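Local atomic coordinates of DUF871 domain-containing protein (Enterococcus faecalis, PDB entry 2P0O), a protein that is of unknown function but is probably a 6-phospho-N-acetylmuramidase built on a TIM barrel. Residues R199-M211 against R229-F243. Sequence-based numbering, arbitrary orientation. Where two conformers were deposited one is given.
With NA (sodium ion), chain C.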
ATOM      1  N   ARG A 199       4.433 -11.063   0.865  1.00 54.43           N
ATOM      2  CA  ARG A 199       3.980 -11.906   1.957  1.00 54.96           C
ATOM      3  C   ARG A 199       4.799 -11.596   3.202  1.00 54.37           C
ATOM      4  O   ARG A 199       6.024 -11.726   3.198  1.00 53.30           O
ATOM      5  CB  ARG A 199       4.105 -13.399   1.571  1.00 54.89           C
ATOM      6  CG  ARG A 199       3.786 -14.411   2.714  1.00 56.25           C
ATOM      7  CD  ARG A 199       2.316 -14.777   2.773  1.00 55.18           C
ATOM      8  NE  ARG A 199       1.747 -15.118   1.466  1.00 52.26           N
ATOM      9  CZ  ARG A 199       0.448 -15.069   1.174  1.00 51.38           C
ATOM     10  NH1 ARG A 199      -0.447 -14.703   2.093  1.00 46.90           N
ATOM     11  NH2 ARG A 199       0.050 -15.435  -0.040  1.00 52.47           N
ATOM     12  N   GLY A 200       4.096 -11.197   4.260  1.00 54.81           N
ATOM     13  CA  GLY A 200       4.726 -10.873   5.530  1.00 55.28           C
ATOM     14  C   GLY A 200       5.612  -9.639   5.473  1.00 55.97           C
ATOM     15  O   GLY A 200       6.450  -9.462   6.360  1.00 56.02           O
ATOM     16  N   GLN A 201       5.450  -8.803   4.435  1.00 55.39           N
ATOM     17  CA  GLN A 201       6.298  -7.599   4.301  1.00 56.71           C
ATOM     18  C   GLN A 201       5.581  -6.319   4.814  1.00 56.14           C
ATOM     19  O   GLN A 201       4.372  -6.324   5.024  1.00 55.36           O
ATOM     20  CB  GLN A 201       6.784  -7.383   2.848  1.00 56.40           C
ATOM     21  CG  GLN A 201       7.677  -8.503   2.250  1.00 60.27           C
ATOM     22  CD  GLN A 201       8.827  -8.926   3.154  1.00 66.58           C
ATOM     23  OE1 GLN A 201       9.648  -8.111   3.577  1.00 68.36           O
ATOM     24  NE2 GLN A 201       8.883 -10.213   3.465  1.00 69.73           N
ATOM     25  N   ASN A 202       6.354  -5.258   5.032  1.00 55.41           N
ATOM     26  CA  ASN A 202       5.836  -3.953   5.460  1.00 55.92           C
ATOM     27  C   ASN A 202       4.830  -3.483   4.418  1.00 55.45           C
ATOM     28  O   ASN A 202       5.199  -3.264   3.275  1.00 54.74           O
ATOM     29  CB  ASN A 202       6.995  -2.934   5.568  1.00 55.83           C
ATOM     30  CG  ASN A 202       6.542  -1.575   6.087  1.00 57.47           C
ATOM     31  OD1 ASN A 202       5.387  -1.167   5.904  1.00 61.00           O
ATOM     32  ND2 ASN A 202       7.438  -0.881   6.758  1.00 53.86           N
ATOM     33  N   PRO A 203       3.548  -3.394   4.798  1.00 55.40           N
ATOM     34  CA  PRO A 203       2.511  -2.931   3.872  1.00 55.32           C
ATOM     35  C   PRO A 203       2.751  -1.532   3.308  1.00 55.37           C
ATOM     36  O   PRO A 203       2.406  -1.266   2.143  1.00 56.65           O
ATOM     37  CB  PRO A 203       1.224  -2.957   4.723  1.00 55.40           C
ATOM     38  CG  PRO A 203       1.532  -3.883   5.866  1.00 55.36           C
ATOM     39  CD  PRO A 203       3.001  -3.786   6.116  1.00 55.27           C
ATOM     40  N   PHE A 204       3.318  -0.635   4.110  1.00 54.67           N
ATOM     41  CA  PHE A 204       3.614   0.719   3.628  1.00 54.22           C
ATOM     42  C   PHE A 204       4.598   0.678   2.471  1.00 54.92           C
ATOM     43  O   PHE A 204       4.377   1.325   1.456  1.00 54.89           O
ATOM     44  CB  PHE A 204       4.120   1.634   4.769  1.00 53.86           C
ATOM     45  CG  PHE A 204       4.771   2.922   4.292  1.00 52.10           C
ATOM     46  CD1 PHE A 204       3.993   3.988   3.847  1.00 49.10           C
ATOM     47  CD2 PHE A 204       6.157   3.067   4.316  1.00 50.00           C
ATOM     48  CE1 PHE A 204       4.574   5.176   3.406  1.00 48.35           C
ATOM     49  CE2 PHE A 204       6.756   4.246   3.877  1.00 49.27           C
ATOM     50  CZ  PHE A 204       5.964   5.310   3.406  1.00 50.32           C
ATOM     51  N   ALA A 205       5.696  -0.068   2.641  1.00 55.02           N
ATOM     52  CA  ALA A 205       6.687  -0.168   1.580  1.00 55.49           C
ATOM     53  C   ALA A 205       6.078  -0.842   0.339  1.00 55.35           C
ATOM     54  O   ALA A 205       6.405  -0.485  -0.776  1.00 55.35           O
ATOM     55  CB  ALA A 205       7.919  -0.963   2.056  1.00 54.36           C
ATOM     56  N   ALA A 206       5.215  -1.830   0.561  1.00 55.44           N
ATOM     57  CA  ALA A 206       4.592  -2.564  -0.526  1.00 55.47           C
ATOM     58  C   ALA A 206       3.677  -1.639  -1.340  1.00 55.87           C
ATOM     59  O   ALA A 206       3.783  -1.591  -2.568  1.00 56.02           O
ATOM     60  CB  ALA A 206       3.810  -3.768   0.040  1.00 54.90           C
ATOM     61  N   ALA A 207       2.852  -0.862  -0.636  1.00 55.13           N
ATOM     62  CA  ALA A 207       1.888   0.054  -1.256  1.00 56.69           C
ATOM     63  C   ALA A 207       2.561   1.172  -2.030  1.00 56.87           C
ATOM     64  O   ALA A 207       2.277   1.399  -3.204  1.00 56.99           O
ATOM     65  CB  ALA A 207       0.904   0.629  -0.194  1.00 54.62           C
ATOM     66  N   VAL A 208       3.485   1.858  -1.368  1.00 57.63           N
ATOM     67  CA  VAL A 208       4.221   2.905  -2.026  1.00 57.32           C
ATOM     68  C   VAL A 208       4.945   2.397  -3.285  1.00 57.33           C
ATOM     69  O   VAL A 208       4.882   3.059  -4.342  1.00 57.99           O
ATOM     70  CB  VAL A 208       5.168   3.654  -1.027  1.00 56.95           C
ATOM     71  CG1 VAL A 208       5.960   4.753  -1.746  1.00 56.67           C
ATOM     72  CG2 VAL A 208       4.335   4.280   0.078  1.00 58.31           C
ATOM     73  N   GLY A 209       5.614   1.249  -3.195  1.00 56.50           N
ATOM     74  CA  GLY A 209       6.326   0.722  -4.371  1.00 58.01           C
ATOM     75  C   GLY A 209       5.378   0.434  -5.520  1.00 58.03           C
ATOM     76  O   GLY A 209       5.642   0.806  -6.660  1.00 57.89           O
ATOM     77  N   LEU A 210       4.242  -0.185  -5.213  1.00 58.92           N
ATOM     78  CA  LEU A 210       3.257  -0.510  -6.236  1.00 61.07           C
ATOM     79  C   LEU A 210       2.688   0.731  -6.889  1.00 61.98           C
ATOM     80  O   LEU A 210       2.541   0.789  -8.099  1.00 63.37           O
ATOM     81  CB  LEU A 210       2.120  -1.347  -5.639  1.00 60.44           C
ATOM     82  CG  LEU A 210       2.439  -2.820  -5.489  1.00 61.91           C
ATOM     83  CD1 LEU A 210       1.199  -3.516  -4.963  1.00 62.39           C
ATOM     84  CD2 LEU A 210       2.893  -3.461  -6.840  1.00 62.55           C
HETATM   85  N   MSE A 211       2.392   1.736  -6.074  1.00 63.88           N
HETATM   86  CA  MSE A 211       1.839   2.980  -6.555  1.00 64.93           C
HETATM   87  C   MSE A 211       2.804   3.672  -7.525  1.00 65.06           C
HETATM   88  O   MSE A 211       2.368   4.331  -8.477  1.00 64.67           O
HETATM   89  CB  MSE A 211       1.489   3.894  -5.375  1.00 65.80           C
HETATM   90  CG  MSE A 211       0.526   5.058  -5.756  1.00 70.25           C
HETATM   91 SE   MSE A 211      -1.285   4.372  -6.269  1.00 78.67          SE
HETATM   92  CE  MSE A 211      -1.343   5.372  -7.941  1.00 76.75           C
ATOM     93  N   ARG A 229       1.808   1.343  13.729  1.00 54.85           N
ATOM     94  CA  ARG A 229       3.132   1.653  13.236  1.00 54.98           C
ATOM     95  C   ARG A 229       3.106   1.939  11.737  1.00 55.56           C
ATOM     96  O   ARG A 229       3.759   2.882  11.225  1.00 54.99           O
ATOM     97  CB  ARG A 229       4.046   0.450  13.492  1.00 55.35           C
ATOM     98  CG  ARG A 229       5.523   0.723  13.214  1.00 55.26           C
ATOM     99  CD  ARG A 229       6.359  -0.553  13.392  1.00 53.27           C
ATOM    100  NE  ARG A 229       7.786  -0.244  13.342  1.00 54.05           N
ATOM    101  CZ  ARG A 229       8.507  -0.092  12.226  1.00 55.00           C
ATOM    102  NH1 ARG A 229       7.951  -0.220  11.017  1.00 54.65           N
ATOM    103  NH2 ARG A 229       9.790   0.201  12.321  1.00 52.87           N
ATOM    104  N   THR A 230       2.382   1.075  11.031  1.00 54.95           N
ATOM    105  CA  THR A 230       2.278   1.163   9.594  1.00 55.03           C
ATOM    106  C   THR A 230       1.425   2.366   9.193  1.00 54.45           C
ATOM    107  O   THR A 230       1.761   3.072   8.252  1.00 53.87           O
ATOM    108  CB  THR A 230       1.755  -0.185   9.022  1.00 54.35           C
ATOM    109  OG1 THR A 230       2.685  -1.204   9.388  1.00 57.18           O
ATOM    110  CG2 THR A 230       1.643  -0.141   7.515  1.00 52.83           C
HETATM  111  N   MSE A 231       0.321   2.578   9.902  1.00 54.83           N
HETATM  112  CA  MSE A 231      -0.482   3.812   9.742  1.00 56.36           C
HETATM  113  C   MSE A 231       0.372   5.092   9.841  1.00 56.37           C
HETATM  114  O   MSE A 231       0.216   6.034   9.045  1.00 55.89           O
HETATM  115  CB  MSE A 231      -1.597   3.873  10.792  1.00 56.22           C
HETATM  116  CG  MSE A 231      -2.597   2.764  10.606  1.00 58.99           C
HETATM  117 SE   MSE A 231      -4.001   2.686  11.967  1.00 69.51          SE
HETATM  118  CE  MSE A 231      -4.925   4.338  11.517  1.00 62.50           C
ATOM    119  N   ALA A 232       1.267   5.095  10.828  1.00 56.32           N
ATOM    120  CA  ALA A 232       2.152   6.236  11.106  1.00 56.32           C
ATOM    121  C   ALA A 232       3.086   6.471   9.944  1.00 56.24           C
ATOM    122  O   ALA A 232       3.391   7.621   9.633  1.00 56.37           O
ATOM    123  CB  ALA A 232       2.940   6.001  12.370  1.00 55.14           C
ATOM    124  N   GLN A 233       3.541   5.380   9.304  1.00 55.64           N
ATOM    125  CA  GLN A 233       4.425   5.489   8.149  1.00 55.40           C
ATOM    126  C   GLN A 233       3.654   6.090   6.961  1.00 55.94           C
ATOM    127  O   GLN A 233       4.167   7.009   6.313  1.00 55.64           O
ATOM    128  CB  GLN A 233       5.091   4.152   7.814  1.00 55.10           C
ATOM    129  CG  GLN A 233       6.216   3.813   8.803  1.00 54.97           C
ATOM    130  CD  GLN A 233       6.906   2.493   8.510  1.00 55.78           C
ATOM    131  OE1 GLN A 233       6.254   1.466   8.302  1.00 56.64           O
ATOM    132  NE2 GLN A 233       8.226   2.505   8.518  1.00 52.80           N
ATOM    133  N   PHE A 234       2.437   5.587   6.694  1.00 54.97           N
ATOM    134  CA  PHE A 234       1.581   6.176   5.670  1.00 55.88           C
ATOM    135  C   PHE A 234       1.379   7.647   5.970  1.00 56.11           C
ATOM    136  O   PHE A 234       1.583   8.491   5.095  1.00 56.77           O
ATOM    137  CB  PHE A 234       0.215   5.464   5.527  1.00 54.88           C
ATOM    138  CG  PHE A 234       0.267   4.200   4.676  1.00 56.54           C
ATOM    139  CD1 PHE A 234       0.298   4.278   3.269  1.00 56.40           C
ATOM    140  CD2 PHE A 234       0.251   2.934   5.277  1.00 53.28           C
ATOM    141  CE1 PHE A 234       0.336   3.098   2.473  1.00 55.82           C
ATOM    142  CE2 PHE A 234       0.283   1.743   4.482  1.00 54.15           C
ATOM    143  CZ  PHE A 234       0.329   1.833   3.100  1.00 55.38           C
ATOM    144  N   GLY A 235       1.005   7.940   7.214  1.00 56.17           N
ATOM    145  CA  GLY A 235       0.651   9.278   7.615  1.00 56.66           C
ATOM    146  C   GLY A 235       1.827  10.201   7.463  1.00 56.95           C
ATOM    147  O   GLY A 235       1.679  11.311   6.952  1.00 58.07           O
ATOM    148  N   TYR A 236       2.990   9.766   7.917  1.00 56.98           N
ATOM    149  CA  TYR A 236       4.192  10.591   7.838  1.00 58.15           C
ATOM    150  C   TYR A 236       4.538  10.917   6.368  1.00 57.78           C
ATOM    151  O   TYR A 236       4.855  12.056   6.017  1.00 57.38           O
ATOM    152  CB  TYR A 236       5.351   9.862   8.526  1.00 58.53           C
ATOM    153  CG  TYR A 236       6.324  10.760   9.255  1.00 60.13           C
ATOM    154  CD1 TYR A 236       7.453  11.290   8.609  1.00 58.68           C
ATOM    155  CD2 TYR A 236       6.123  11.068  10.614  1.00 59.09           C
ATOM    156  CE1 TYR A 236       8.354  12.113   9.305  1.00 60.37           C
ATOM    157  CE2 TYR A 236       7.017  11.872  11.314  1.00 59.10           C
ATOM    158  CZ  TYR A 236       8.121  12.394  10.659  1.00 60.83           C
ATOM    159  OH  TYR A 236       8.978  13.208  11.387  1.00 63.61           O
ATOM    160  N   TYR A 237       4.467   9.904   5.511  1.00 57.63           N
ATOM    161  CA  TYR A 237       4.728  10.073   4.097  1.00 57.13           C
ATOM    162  C   TYR A 237       3.692  10.983   3.469  1.00 57.71           C
ATOM    163  O   TYR A 237       4.002  11.842   2.648  1.00 57.28           O
ATOM    164  CB  TYR A 237       4.656   8.715   3.397  1.00 58.06           C
ATOM    165  CG  TYR A 237       5.132   8.744   1.947  1.00 59.49           C
ATOM    166  CD1 TYR A 237       6.392   9.247   1.637  1.00 59.78           C
ATOM    167  CD2 TYR A 237       4.322   8.275   0.891  1.00 61.00           C
ATOM    168  CE1 TYR A 237       6.855   9.291   0.326  1.00 62.71           C
ATOM    169  CE2 TYR A 237       4.785   8.315  -0.455  1.00 61.86           C
ATOM    170  CZ  TYR A 237       6.059   8.827  -0.706  1.00 62.78           C
ATOM    171  OH  TYR A 237       6.585   8.891  -1.967  1.00 64.08           O
ATOM    172  N   HIS A 238       2.436  10.792   3.843  1.00 57.72           N
ATOM    173  CA  HIS A 238       1.364  11.566   3.220  1.00 58.28           C
ATOM    174  C   HIS A 238       1.447  13.065   3.590  1.00 58.23           C
ATOM    175  O   HIS A 238       1.251  13.939   2.742  1.00 58.53           O
ATOM    176  CB  HIS A 238       0.031  10.902   3.560  1.00 58.52           C
ATOM    177  CG  HIS A 238      -1.170  11.766   3.367  1.00 58.81           C
ATOM    178  ND1 HIS A 238      -1.767  11.946   2.135  1.00 59.80           N
ATOM    179  CD2 HIS A 238      -1.924  12.451   4.258  1.00 59.00           C
ATOM    180  CE1 HIS A 238      -2.833  12.709   2.279  1.00 59.64           C
ATOM    181  NE2 HIS A 238      -2.945  13.038   3.554  1.00 58.71           N
ATOM    182  N   GLN A 239       1.796  13.368   4.832  1.00 57.85           N
ATOM    183  CA  GLN A 239       1.854  14.768   5.269  1.00 57.50           C
ATOM    184  C   GLN A 239       3.138  15.486   4.909  1.00 56.50           C
ATOM    185  O   GLN A 239       3.132  16.704   4.713  1.00 55.90           O
ATOM    186  CB  GLN A 239       1.648  14.878   6.779  1.00 57.57           C
ATOM    187  CG  GLN A 239       0.270  14.511   7.211  1.00 59.99           C
ATOM    188  CD  GLN A 239       0.048  14.710   8.695  1.00 63.04           C
ATOM    189  OE1 GLN A 239       0.641  15.601   9.332  1.00 62.14           O
ATOM    190  NE2 GLN A 239      -0.834  13.889   9.255  1.00 64.03           N
ATOM    191  N   THR A 240       4.239  14.750   4.855  1.00 55.91           N
ATOM    192  CA  THR A 240       5.571  15.371   4.724  1.00 54.94           C
ATOM    193  C   THR A 240       6.383  14.932   3.507  1.00 54.93           C
ATOM    194  O   THR A 240       7.461  15.482   3.264  1.00 54.92           O
ATOM    195  CB  THR A 240       6.454  15.099   5.988  1.00 55.76           C
ATOM    196  OG1 THR A 240       6.936  13.730   5.991  1.00 54.09           O
ATOM    197  CG2 THR A 240       5.663  15.407   7.297  1.00 55.05           C
ATOM    198  N   ASN A 241       5.911  13.918   2.772  1.00 54.79           N
ATOM    199  CA  ASN A 241       6.694  13.348   1.669  0.50 54.53           C
ATOM    200  C   ASN A 241       7.980  12.654   2.154  1.00 54.42           C
ATOM    201  O   ASN A 241       8.875  12.384   1.366  1.00 55.43           O
ATOM    202  CB  ASN A 241       7.040  14.424   0.613  0.50 54.14           C
ATOM    203  CG  ASN A 241       7.394  13.828  -0.749  0.50 53.51           C
ATOM    204  OD1 ASN A 241       7.075  12.680  -1.036  0.50 53.46           O
ATOM    205  ND2 ASN A 241       8.053  14.617  -1.595  0.50 53.79           N
ATOM    206  N   GLN A 242       8.077  12.377   3.444  1.00 53.18           N
ATOM    207  CA  GLN A 242       9.273  11.747   3.983  1.00 50.79           C
ATOM    208  C   GLN A 242       8.992  10.309   4.320  1.00 49.75           C
ATOM    209  O   GLN A 242       7.894   9.993   4.819  1.00 50.49           O
ATOM    210  CB  GLN A 242       9.730  12.434   5.271  1.00 51.14           C
ATOM    211  CG  GLN A 242      10.234  13.856   5.161  1.00 51.29           C
ATOM    212  CD  GLN A 242      10.261  14.588   6.521  1.00 53.81           C
ATOM    213  OE1 GLN A 242      10.229  13.974   7.590  1.00 58.65           O
ATOM    214  NE2 GLN A 242      10.314  15.895   6.474  1.00 51.64           N
ATOM    215  N   PHE A 243       9.990   9.455   4.089  1.00 47.06           N
ATOM    216  CA  PHE A 243       9.977   8.068   4.473  1.00 46.51           C
ATOM    217  C   PHE A 243      10.497   7.940   5.903  1.00 46.48           C
ATOM    218  O   PHE A 243      11.610   8.356   6.208  1.00 46.74           O
ATOM    219  CB  PHE A 243      10.868   7.211   3.537  1.00 45.71           C
ATOM    220  CG  PHE A 243      10.365   7.134   2.136  1.00 45.19           C
ATOM    221  CD1 PHE A 243       9.308   6.250   1.796  1.00 45.28           C
ATOM    222  CD2 PHE A 243      10.919   7.945   1.146  1.00 43.72           C
ATOM    223  CE1 PHE A 243       8.817   6.189   0.486  1.00 44.93           C
ATOM    224  CE2 PHE A 243      10.458   7.882  -0.171  1.00 42.88           C
ATOM    225  CZ  PHE A 243       9.398   7.008  -0.510  1.00 43.99           C
TER
HETATM  226 NA    NA C 371       1.227   3.996 -10.552  1.00 61.57          NA
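N202 and Q233 share one hydrogen bond. ND2 of N202 donates to OE1 of Q233 at 3.0 Å, nearly straight and within the N202 amide plane. The rest of both amides is also used. OD1 of N202 caps helix 203-211, with weak bonds from the backbone N atoms of F204 and A205. NE2 of Q233 donates to the backbone O of L244, so both ends of this buried amide are held and its rotation is fixed.

F204 is the knob of the contact, set among T230, Q233, F234 and Y237. Its CG lies anti to the backbone N (chi1 165°), which carries the ring across to helix 229-240. CB of Q233 covers one face of that ring, a CH-pi contact at 4.0 Å from the centroid. The ring turns its edge to the face of F234 in a T-shaped pair, with planes at 89°. Its CE1 also reaches CB of Y237 at 3.5 Å. CZ of F204 touches CD1 of F243 at 3.8 Å. A207 CB fits against the edge of F234, 3.6 Å from CZ. V208 CG1 touches both Y237 CE2 and the edge of F243.

The two helices run at 38°, their axes 9.5 Å apart. They follow barrel strands 173-178 and 218-221, as the last two helices of a TIM barrel. A206 and L210 pack on strand 173-178, and A207 and V208 reach Y5 of strand 4-8. F243 lies on strand 242-247 of the next sheet, while helix 363-370 packs against A232 and Q233.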